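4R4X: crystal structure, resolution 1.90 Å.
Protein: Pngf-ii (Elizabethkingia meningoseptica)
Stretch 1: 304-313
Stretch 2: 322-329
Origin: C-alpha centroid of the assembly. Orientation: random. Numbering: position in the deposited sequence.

Stretch 1, residues 304-313: TPFGIGHFNE
Stretch 2 (322-329) WHNNTPYR

A loop with no regular secondary structure can still be held precisely against its neighbor when one amide side chain serves both, and this segment of Pngf-ii is a compact example. Stretch 1 is irregular but knotted by a type I turn from Gly-309 to Asn-312, closed by Asn-312 N to Gly-309 O (3.2 Å). Stretch 2 is loop until Thr-326, where a strand begins. The chains run antiparallel: the CA atoms of Asn-312 and Trp-322 lie 6.1 Å apart, those of Gly-309 and Asn-324 4.9 Å.

Trp-322 (phi/psi -74/148, chi1 m, chi2 114°) points its CB toward stretch 1. The edge of its indole meets the turn, with CD1 3.4 Å from Asn-312 O, while its CB lies 3.6 Å from Asn-312 CG. His-323 (-75/162, m) contributes its carbonyl: Asn-312 ND2 donates to His-323 O at 2.9 Å, the sole hydrogen bond between the stretches. The same amide, at chi1 -71° and chi2 11°, accepts through OD1 from Gly-309 N, also at 2.9 Å, so it braces its own turn while gripping the facing backbone.

Asn-324 (-88/-31, m) brings its O to 3.7 Å from Gly-309 CA. Gly-309 adopts 90/-70, angles that call for glycine, and an ideal CB there would sit a tight 3.2 Å from Asn-324 O. Asn-325 is extended (-160/170, p) with its side chain away; its carbonyl C packs 3.6 Å from CD1 of Ile-308, whose t,t side chain also places CG1 3.2 Å from His-323 O.

In the strand, inward and outward residues alternate. Thr-326 (chi1 -35°) sets OG1 3.3 Å from Pro-305 CG and 3.7 Å from Ile-308 CG2. Pro-327 makes no contact. Tyr-328 (-136/126, m, chi2 84°) reaches back, its OH 3.4 Å from Thr-304 CA and 3.5 Å from Pro-305 CD; Arg-329, fully extended, stays clear.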

# COMPACT_ATOMS: atom_id res chain seq x y z
N THR A 304 -13.05 -11.91 -5.74
CA THR A 304 -12.07 -12.83 -6.37
C THR A 304 -12.42 -13.06 -7.83
O THR A 304 -13.60 -13.00 -8.22
CB THR A 304 -11.91 -14.20 -5.67
OG1 THR A 304 -13.05 -15.03 -5.93
CG2 THR A 304 -11.70 -14.05 -4.19
N PRO A 305 -11.40 -13.28 -8.65
CA PRO A 305 -11.68 -13.70 -9.98
C PRO A 305 -12.12 -15.17 -9.97
O PRO A 305 -12.18 -15.77 -8.92
CB PRO A 305 -10.36 -13.45 -10.70
CG PRO A 305 -9.34 -13.72 -9.66
CD PRO A 305 -9.95 -13.23 -8.38
N PHE A 306 -12.48 -15.71 -11.13
CA PHE A 306 -12.84 -17.11 -11.24
C PHE A 306 -11.60 -18.01 -11.33
O PHE A 306 -10.97 -18.10 -12.38
CB PHE A 306 -13.65 -17.32 -12.50
CG PHE A 306 -15.05 -16.76 -12.47
CD1 PHE A 306 -16.12 -17.54 -12.04
CD2 PHE A 306 -15.30 -15.49 -12.96
CE1 PHE A 306 -17.42 -17.04 -12.10
CE2 PHE A 306 -16.59 -14.99 -12.99
CZ PHE A 306 -17.65 -15.76 -12.57
N GLY A 307 -11.23 -18.62 -10.22
CA GLY A 307 -10.27 -19.74 -10.17
C GLY A 307 -8.82 -19.50 -10.51
O GLY A 307 -8.11 -20.42 -11.01
N ILE A 308 -8.34 -18.31 -10.23
CA ILE A 308 -6.98 -17.95 -10.61
C ILE A 308 -5.90 -18.79 -9.93
O ILE A 308 -5.95 -19.08 -8.73
CB ILE A 308 -6.69 -16.46 -10.39
CG1 ILE A 308 -5.46 -16.04 -11.20
CG2 ILE A 308 -6.49 -16.15 -8.90
CD1 ILE A 308 -5.25 -14.55 -11.23
N GLY A 309 -4.93 -19.20 -10.73
CA GLY A 309 -3.83 -20.01 -10.26
C GLY A 309 -4.19 -21.46 -10.40
O GLY A 309 -3.67 -22.14 -11.28
N HIS A 310 -5.13 -21.91 -9.57
CA HIS A 310 -5.50 -23.33 -9.53
C HIS A 310 -5.96 -23.88 -10.88
O HIS A 310 -5.57 -24.97 -11.28
CB HIS A 310 -6.58 -23.58 -8.50
CG HIS A 310 -6.87 -25.03 -8.28
ND1 HIS A 310 -6.12 -25.83 -7.44
CD2 HIS A 310 -7.83 -25.83 -8.81
CE1 HIS A 310 -6.60 -27.06 -7.46
NE2 HIS A 310 -7.65 -27.08 -8.27
N PHE A 311 -6.80 -23.12 -11.57
CA PHE A 311 -7.32 -23.57 -12.83
C PHE A 311 -6.51 -23.19 -14.08
O PHE A 311 -6.93 -23.49 -15.18
CB PHE A 311 -8.77 -23.07 -12.96
CG PHE A 311 -9.71 -23.74 -12.01
CD1 PHE A 311 -9.85 -23.29 -10.72
CD2 PHE A 311 -10.46 -24.85 -12.41
CE1 PHE A 311 -10.71 -23.93 -9.82
CE2 PHE A 311 -11.32 -25.49 -11.53
CZ PHE A 311 -11.45 -25.03 -10.23
N ASN A 312 -5.36 -22.53 -13.94
CA ASN A 312 -4.62 -21.99 -15.09
C ASN A 312 -4.21 -23.05 -16.11
O ASN A 312 -4.39 -22.86 -17.31
CB ASN A 312 -3.37 -21.24 -14.67
CG ASN A 312 -3.67 -19.91 -13.98
OD1 ASN A 312 -4.80 -19.64 -13.63
ND2 ASN A 312 -2.66 -19.12 -13.77
N GLU A 313 -3.63 -24.14 -15.63
CA GLU A 313 -3.19 -25.23 -16.53
C GLU A 313 -4.36 -26.09 -16.99
O GLU A 313 -4.27 -26.76 -18.01
CB GLU A 313 -2.08 -26.08 -15.90
CG GLU A 313 -0.85 -25.28 -15.49
CD GLU A 313 0.39 -26.13 -15.16
OE1 GLU A 313 1.51 -25.58 -15.25
OE2 GLU A 313 0.26 -27.34 -14.85
N TRP A 322 -3.01 -16.83 -18.59
CA TRP A 322 -3.64 -16.42 -17.34
C TRP A 322 -2.60 -15.88 -16.40
O TRP A 322 -1.44 -16.32 -16.39
CB TRP A 322 -4.38 -17.59 -16.67
CG TRP A 322 -5.30 -18.35 -17.59
CD1 TRP A 322 -5.17 -19.64 -18.00
CD2 TRP A 322 -6.51 -17.86 -18.22
NE1 TRP A 322 -6.21 -19.99 -18.82
CE2 TRP A 322 -7.04 -18.91 -18.99
CE3 TRP A 322 -7.20 -16.64 -18.19
CZ2 TRP A 322 -8.21 -18.79 -19.73
CZ3 TRP A 322 -8.37 -16.52 -18.93
CH2 TRP A 322 -8.86 -17.59 -19.68
N HIS A 323 -3.02 -14.91 -15.60
CA HIS A 323 -2.16 -14.43 -14.53
C HIS A 323 -2.13 -15.43 -13.39
O HIS A 323 -2.99 -16.30 -13.29
CB HIS A 323 -2.66 -13.08 -14.01
CG HIS A 323 -2.64 -12.01 -15.04
ND1 HIS A 323 -1.54 -11.75 -15.82
CD2 HIS A 323 -3.60 -11.15 -15.43
CE1 HIS A 323 -1.82 -10.75 -16.64
NE2 HIS A 323 -3.06 -10.35 -16.40
N ASN A 324 -1.12 -15.29 -12.54
CA ASN A 324 -0.88 -16.26 -11.45
C ASN A 324 -1.59 -15.99 -10.15
O ASN A 324 -1.90 -16.92 -9.39
CB ASN A 324 0.64 -16.37 -11.22
CG ASN A 324 1.34 -17.01 -12.42
OD1 ASN A 324 0.79 -17.89 -13.05
ND2 ASN A 324 2.54 -16.55 -12.73
N ASN A 325 -1.83 -14.71 -9.87
CA ASN A 325 -2.55 -14.32 -8.66
C ASN A 325 -3.09 -12.89 -8.82
O ASN A 325 -2.77 -12.21 -9.80
CB ASN A 325 -1.63 -14.43 -7.43
CG ASN A 325 -0.41 -13.55 -7.54
OD1 ASN A 325 -0.51 -12.34 -7.56
ND2 ASN A 325 0.76 -14.17 -7.62
N THR A 326 -3.94 -12.47 -7.89
CA THR A 326 -4.62 -11.21 -7.97
C THR A 326 -4.14 -10.31 -6.86
O THR A 326 -4.20 -10.71 -5.70
CB THR A 326 -6.12 -11.31 -7.76
OG1 THR A 326 -6.60 -12.54 -8.31
CG2 THR A 326 -6.82 -10.10 -8.38
N PRO A 327 -3.64 -9.11 -7.21
CA PRO A 327 -3.29 -8.13 -6.21
C PRO A 327 -4.39 -7.08 -6.06
O PRO A 327 -5.01 -6.68 -7.05
CB PRO A 327 -2.06 -7.49 -6.80
CG PRO A 327 -2.33 -7.51 -8.29
CD PRO A 327 -3.24 -8.67 -8.55
N TYR A 328 -4.59 -6.65 -4.82
CA TYR A 328 -5.53 -5.60 -4.47
C TYR A 328 -4.86 -4.67 -3.47
O TYR A 328 -4.40 -5.11 -2.42
CB TYR A 328 -6.78 -6.17 -3.82
CG TYR A 328 -7.48 -7.32 -4.51
CD1 TYR A 328 -7.06 -8.63 -4.30
CD2 TYR A 328 -8.61 -7.12 -5.31
CE1 TYR A 328 -7.74 -9.70 -4.86
CE2 TYR A 328 -9.28 -8.18 -5.89
CZ TYR A 328 -8.84 -9.47 -5.66
OH TYR A 328 -9.50 -10.56 -6.20
N ARG A 329 -4.84 -3.38 -3.77
CA ARG A 329 -4.27 -2.43 -2.84
C ARG A 329 -5.13 -1.18 -2.79
O ARG A 329 -5.41 -0.56 -3.84
CB ARG A 329 -2.83 -2.08 -3.21
CG ARG A 329 -2.07 -1.29 -2.13
CD ARG A 329 -0.61 -1.02 -2.53
NE ARG A 329 0.22 -0.55 -1.41
CZ ARG A 329 1.41 0.05 -1.53
NH1 ARG A 329 1.92 0.30 -2.73
NH2 ARG A 329 2.10 0.42 -0.45